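Local coordinates for E3 SUMO-protein ligase SIZ1 (PDB 3I2D) that acts as a SUMO E3 ligase that promotes attachment of SUMO to septins and PCNA, here a fragment with the PINIT domain and the SP-RING zinc finger, at residues Q138-I152 with G164-K176. Numbering follows the deposited sequence.
Sequences QFPFPNELRCNNVQI and GTAKPADLTPHLK
F139 N gives T165 O a 2.7 Å hydrogen bond, on a lone pair and nearly straight at 165°; the same oxygen lies at the edge of the F139 ring. At the other end of the contact N148 ND2 gives a 2.6 Å bond to H174 O, lying in that carbonyl's plane, and also bonds N182 OD1, while N148 OD1 accepts a hydrogen bond from the backbone N of N183. An alanine in place of N148 would probably leave H174 O without this donor and let the K176 chain, which runs obliquely past the amide, move more freely. Apolar side chains fill the middle: L145 CD2 lies 3.6 Å from A169 CB, and I152 CD1 meets L171 CD2. Both segments belong to the PINIT domain, where the hairpin 143-147/150-151, closed by a type I' turn, belongs to one antiparallel sheet and strand 169-170 edges another, so the contact joins the two. With CG anti to its carbonyl carbon (chi1 -52°), H174 sets its ring beside the hairpin, CD2 3.8 Å from I152 CG1 and ND1 near V150 CG1. A water accepts from N143 ND2 at 2.9 Å and donates only weakly to G164 O.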
loop_
_atom_site.group_PDB
_atom_site.type_symbol
_atom_site.label_atom_id
_atom_site.label_comp_id
_atom_site.label_asym_id
_atom_site.label_seq_id
_atom_site.Cartn_x
_atom_site.Cartn_y
_atom_site.Cartn_z
ATOM N N GLN A 138 9.229 -7.802 -8.475
ATOM C CA GLN A 138 9.392 -7.948 -9.903
ATOM C C GLN A 138 9.612 -9.374 -10.377
ATOM O O GLN A 138 10.648 -9.975 -10.098
ATOM C CB GLN A 138 10.552 -7.097 -10.375
ATOM C CG GLN A 138 10.542 -6.878 -11.858
ATOM C CD GLN A 138 11.785 -6.164 -12.328
ATOM O OE1 GLN A 138 12.880 -6.730 -12.314
ATOM N NE2 GLN A 138 11.632 -4.903 -12.732
ATOM N N PHE A 139 8.614 -9.895 -11.092
ATOM C CA PHE A 139 8.639 -11.225 -11.678
ATOM C C PHE A 139 9.278 -11.177 -13.070
ATOM O O PHE A 139 9.219 -10.161 -13.750
ATOM C CB PHE A 139 7.217 -11.740 -11.850
ATOM C CG PHE A 139 6.607 -12.253 -10.597
ATOM C CD1 PHE A 139 6.254 -11.391 -9.577
ATOM C CD2 PHE A 139 6.402 -13.616 -10.425
ATOM C CE1 PHE A 139 5.709 -11.885 -8.398
ATOM C CE2 PHE A 139 5.865 -14.111 -9.262
ATOM C CZ PHE A 139 5.518 -13.246 -8.241
ATOM N N PRO A 140 9.911 -12.268 -13.512
ATOM C CA PRO A 140 10.493 -12.191 -14.853
ATOM C C PRO A 140 9.370 -12.261 -15.896
ATOM O O PRO A 140 8.364 -12.919 -15.670
ATOM C CB PRO A 140 11.405 -13.410 -14.901
ATOM C CG PRO A 140 10.700 -14.387 -14.005
ATOM C CD PRO A 140 10.319 -13.509 -12.833
ATOM N N PHE A 141 9.543 -11.565 -17.019
ATOM C CA PHE A 141 8.561 -11.553 -18.097
ATOM C C PHE A 141 9.213 -12.100 -19.360
ATOM O O PHE A 141 10.345 -11.758 -19.680
ATOM C CB PHE A 141 8.093 -10.126 -18.361
ATOM C CG PHE A 141 7.021 -10.022 -19.405
ATOM C CD1 PHE A 141 5.672 -10.039 -19.042
ATOM C CD2 PHE A 141 7.353 -9.888 -20.758
ATOM C CE1 PHE A 141 4.672 -9.921 -20.006
ATOM C CE2 PHE A 141 6.358 -9.769 -21.739
ATOM C CZ PHE A 141 5.017 -9.786 -21.361
ATOM N N PRO A 142 8.517 -12.975 -20.091
ATOM C CA PRO A 142 7.164 -13.489 -19.843
ATOM C C PRO A 142 7.186 -14.642 -18.829
ATOM O O PRO A 142 8.229 -15.264 -18.593
ATOM C CB PRO A 142 6.735 -13.967 -21.222
ATOM C CG PRO A 142 8.049 -14.588 -21.732
ATOM C CD PRO A 142 9.103 -13.572 -21.308
ATOM N N ASN A 143 6.040 -14.936 -18.231
ATOM C CA ASN A 143 5.986 -16.035 -17.282
ATOM C C ASN A 143 4.595 -16.612 -17.189
ATOM O O ASN A 143 3.622 -16.019 -17.643
ATOM C CB ASN A 143 6.456 -15.577 -15.892
ATOM C CG ASN A 143 5.384 -14.807 -15.116
ATOM O OD1 ASN A 143 4.332 -15.344 -14.798
ATOM N ND2 ASN A 143 5.667 -13.549 -14.792
ATOM N N GLU A 144 4.513 -17.802 -16.631
ATOM C CA GLU A 144 3.236 -18.444 -16.420
ATOM C C GLU A 144 3.319 -19.135 -15.083
ATOM O O GLU A 144 4.162 -20.007 -14.883
ATOM C CB GLU A 144 2.921 -19.468 -17.490
ATOM C CG GLU A 144 1.625 -20.169 -17.178
ATOM C CD GLU A 144 1.091 -20.945 -18.346
ATOM O OE1 GLU A 144 0.845 -20.310 -19.402
ATOM O OE2 GLU A 144 0.924 -22.183 -18.201
ATOM N N LEU A 145 2.454 -18.724 -14.164
ATOM C CA LEU A 145 2.436 -19.298 -12.828
ATOM C C LEU A 145 1.253 -20.240 -12.669
ATOM O O LEU A 145 0.119 -19.918 -13.049
ATOM C CB LEU A 145 2.351 -18.191 -11.781
ATOM C CG LEU A 145 2.436 -18.616 -10.318
ATOM C CD1 LEU A 145 3.812 -19.195 -10.005
ATOM C CD2 LEU A 145 2.163 -17.410 -9.456
ATOM N N ARG A 146 1.533 -21.412 -12.111
ATOM C CA ARG A 146 0.509 -22.412 -11.876
ATOM C C ARG A 146 0.587 -22.913 -10.450
ATOM O O ARG A 146 1.675 -23.087 -9.889
ATOM C CB ARG A 146 0.677 -23.596 -12.825
ATOM C CG ARG A 146 0.057 -23.410 -14.183
ATOM C CD ARG A 146 0.391 -24.570 -15.114
ATOM N NE ARG A 146 -0.223 -24.357 -16.418
ATOM C CZ ARG A 146 -1.528 -24.470 -16.657
ATOM N NH1 ARG A 146 -2.360 -24.811 -15.681
ATOM N NH2 ARG A 146 -2.011 -24.217 -17.866
ATOM N N CYS A 147 -0.580 -23.123 -9.862
ATOM C CA CYS A 147 -0.666 -23.655 -8.515
ATOM C C CYS A 147 -1.557 -24.879 -8.634
ATOM O O CYS A 147 -2.719 -24.767 -9.039
ATOM C CB CYS A 147 -1.297 -22.654 -7.558
ATOM S SG CYS A 147 -1.120 -23.190 -5.863
ATOM N N ASN A 148 -1.010 -26.043 -8.290
ATOM C CA ASN A 148 -1.742 -27.296 -8.393
ATOM C C ASN A 148 -2.437 -27.358 -9.759
ATOM O O ASN A 148 -3.666 -27.445 -9.859
ATOM C CB ASN A 148 -2.761 -27.426 -7.259
ATOM C CG ASN A 148 -2.119 -27.346 -5.882
ATOM O OD1 ASN A 148 -1.047 -27.908 -5.646
ATOM N ND2 ASN A 148 -2.785 -26.660 -4.957
ATOM N N ASN A 149 -1.618 -27.274 -10.804
ATOM C CA ASN A 149 -2.043 -27.349 -12.198
ATOM C C ASN A 149 -2.992 -26.272 -12.733
ATOM O O ASN A 149 -3.442 -26.368 -13.877
ATOM C CB ASN A 149 -2.633 -28.736 -12.482
ATOM C CG ASN A 149 -2.580 -29.100 -13.958
ATOM O OD1 ASN A 149 -1.510 -29.097 -14.564
ATOM N ND2 ASN A 149 -3.737 -29.415 -14.544
ATOM N N VAL A 150 -3.291 -25.252 -11.930
ATOM C CA VAL A 150 -4.171 -24.164 -12.379
ATOM C C VAL A 150 -3.364 -22.882 -12.594
ATOM O O VAL A 150 -2.535 -22.508 -11.754
ATOM C CB VAL A 150 -5.278 -23.838 -11.348
ATOM C CG1 VAL A 150 -6.312 -22.908 -11.977
ATOM C CG2 VAL A 150 -5.925 -25.110 -10.851
ATOM N N GLN A 151 -3.610 -22.202 -13.712
ATOM C CA GLN A 151 -2.892 -20.967 -13.996
ATOM C C GLN A 151 -3.459 -19.821 -13.181
ATOM O O GLN A 151 -4.661 -19.586 -13.173
ATOM C CB GLN A 151 -2.959 -20.590 -15.473
ATOM C CG GLN A 151 -1.955 -19.490 -15.813
ATOM C CD GLN A 151 -2.240 -18.789 -17.125
ATOM O OE1 GLN A 151 -3.140 -17.952 -17.213
ATOM N NE2 GLN A 151 -1.474 -19.131 -18.156
ATOM N N ILE A 152 -2.569 -19.100 -12.513
ATOM C CA ILE A 152 -2.941 -17.977 -11.670
ATOM C C ILE A 152 -2.863 -16.629 -12.387
ATOM O O ILE A 152 -1.778 -16.133 -12.686
ATOM C CB ILE A 152 -2.038 -17.954 -10.433
ATOM C CG1 ILE A 152 -2.322 -19.190 -9.590
ATOM C CG2 ILE A 152 -2.244 -16.685 -9.642
ATOM C CD1 ILE A 152 -1.299 -19.417 -8.527
ATOM N N GLY A 164 1.132 -7.083 -13.849
ATOM C CA GLY A 164 1.307 -8.316 -13.105
ATOM C C GLY A 164 2.698 -8.665 -12.620
ATOM O O GLY A 164 2.857 -9.254 -11.546
ATOM N N THR A 165 3.712 -8.316 -13.397
ATOM C CA THR A 165 5.083 -8.628 -13.013
ATOM C C THR A 165 5.550 -7.779 -11.834
ATOM O O THR A 165 6.589 -8.058 -11.236
ATOM C CB THR A 165 6.069 -8.437 -14.204
ATOM O OG1 THR A 165 5.909 -7.127 -14.759
ATOM C CG2 THR A 165 5.820 -9.478 -15.295
ATOM N N ALA A 166 4.771 -6.768 -11.470
ATOM C CA ALA A 166 5.158 -5.896 -10.367
ATOM C C ALA A 166 4.311 -6.010 -9.091
ATOM O O ALA A 166 4.259 -5.080 -8.288
ATOM C CB ALA A 166 5.174 -4.457 -10.847
ATOM N N LYS A 167 3.642 -7.134 -8.897
ATOM C CA LYS A 167 2.844 -7.302 -7.689
ATOM C C LYS A 167 2.774 -8.777 -7.383
ATOM O O LYS A 167 2.819 -9.608 -8.294
ATOM C CB LYS A 167 1.434 -6.724 -7.870
ATOM C CG LYS A 167 0.596 -7.378 -8.960
ATOM C CD LYS A 167 -0.622 -6.519 -9.295
ATOM C CE LYS A 167 -1.366 -7.035 -10.520
ATOM N NZ LYS A 167 -2.615 -6.259 -10.807
ATOM N N PRO A 168 2.672 -9.131 -6.098
ATOM C CA PRO A 168 2.600 -10.541 -5.702
ATOM C C PRO A 168 1.391 -11.291 -6.292
ATOM O O PRO A 168 0.381 -10.688 -6.680
ATOM C CB PRO A 168 2.547 -10.457 -4.181
ATOM C CG PRO A 168 1.747 -9.210 -3.959
ATOM C CD PRO A 168 2.372 -8.253 -4.955
ATOM N N ALA A 169 1.508 -12.611 -6.348
ATOM C CA ALA A 169 0.448 -13.447 -6.882
ATOM C C ALA A 169 -0.270 -14.208 -5.762
ATOM O O ALA A 169 0.362 -14.825 -4.918
ATOM C CB ALA A 169 1.025 -14.416 -7.897
ATOM N N ASP A 170 -1.596 -14.138 -5.767
ATOM C CA ASP A 170 -2.435 -14.802 -4.773
ATOM C C ASP A 170 -2.605 -16.279 -5.120
ATOM O O ASP A 170 -3.356 -16.604 -6.043
ATOM C CB ASP A 170 -3.823 -14.153 -4.765
ATOM C CG ASP A 170 -4.575 -14.383 -3.464
ATOM O OD1 ASP A 170 -4.311 -15.402 -2.795
ATOM O OD2 ASP A 170 -5.439 -13.549 -3.108
ATOM N N LEU A 171 -1.927 -17.165 -4.386
ATOM C CA LEU A 171 -2.031 -18.620 -4.612
ATOM C C LEU A 171 -3.220 -19.230 -3.862
ATOM O O LEU A 171 -3.751 -20.266 -4.252
ATOM C CB LEU A 171 -0.784 -19.358 -4.107
ATOM C CG LEU A 171 0.619 -18.922 -4.492
ATOM C CD1 LEU A 171 1.625 -19.763 -3.732
ATOM C CD2 LEU A 171 0.806 -19.071 -5.969
ATOM N N THR A 172 -3.607 -18.574 -2.775
ATOM C CA THR A 172 -4.668 -19.013 -1.879
ATOM C C THR A 172 -5.906 -19.736 -2.391
ATOM O O THR A 172 -6.244 -20.804 -1.886
ATOM C CB THR A 172 -5.117 -17.855 -1.032
ATOM O OG1 THR A 172 -3.975 -17.046 -0.720
ATOM C CG2 THR A 172 -5.723 -18.366 0.256
ATOM N N PRO A 173 -6.607 -19.173 -3.381
ATOM C CA PRO A 173 -7.799 -19.876 -3.865
ATOM C C PRO A 173 -7.549 -21.204 -4.580
ATOM O O PRO A 173 -8.499 -21.873 -4.979
ATOM C CB PRO A 173 -8.460 -18.846 -4.786
ATOM C CG PRO A 173 -7.302 -18.069 -5.316
ATOM C CD PRO A 173 -6.452 -17.874 -4.059
ATOM N N HIS A 174 -6.291 -21.600 -4.736
ATOM C CA HIS A 174 -5.977 -22.849 -5.435
ATOM C C HIS A 174 -5.214 -23.853 -4.590
ATOM O O HIS A 174 -4.687 -24.838 -5.109
ATOM C CB HIS A 174 -5.183 -22.550 -6.707
ATOM C CG HIS A 174 -5.837 -21.533 -7.581
ATOM N ND1 HIS A 174 -7.002 -21.792 -8.271
ATOM C CD2 HIS A 174 -5.547 -20.231 -7.803
ATOM C CE1 HIS A 174 -7.404 -20.687 -8.874
ATOM N NE2 HIS A 174 -6.540 -19.726 -8.604
ATOM N N LEU A 175 -5.136 -23.602 -3.289
ATOM C CA LEU A 175 -4.458 -24.538 -2.407
ATOM C C LEU A 175 -5.339 -25.784 -2.317
ATOM O O LEU A 175 -6.561 -25.699 -2.504
ATOM C CB LEU A 175 -4.281 -23.942 -1.007
ATOM C CG LEU A 175 -3.167 -22.922 -0.782
ATOM C CD1 LEU A 175 -3.265 -22.391 0.634
ATOM C CD2 LEU A 175 -1.806 -23.565 -1.013
ATOM N N LYS A 176 -4.725 -26.936 -2.054
ATOM C CA LYS A 176 -5.476 -28.178 -1.908
ATOM C C LYS A 176 -5.860 -28.308 -0.427
ATOM O O LYS A 176 -5.374 -27.537 0.407
ATOM C CB LYS A 176 -4.629 -29.368 -2.363
ATOM C CG LYS A 176 -4.600 -29.570 -3.873
ATOM C CD LYS A 176 -3.735 -30.776 -4.254
ATOM C CE LYS A 176 -3.767 -31.050 -5.756
ATOM N NZ LYS A 176 -5.161 -31.239 -6.241
HETATM O O HOH W 1 4.036 -12.081 -12.841
#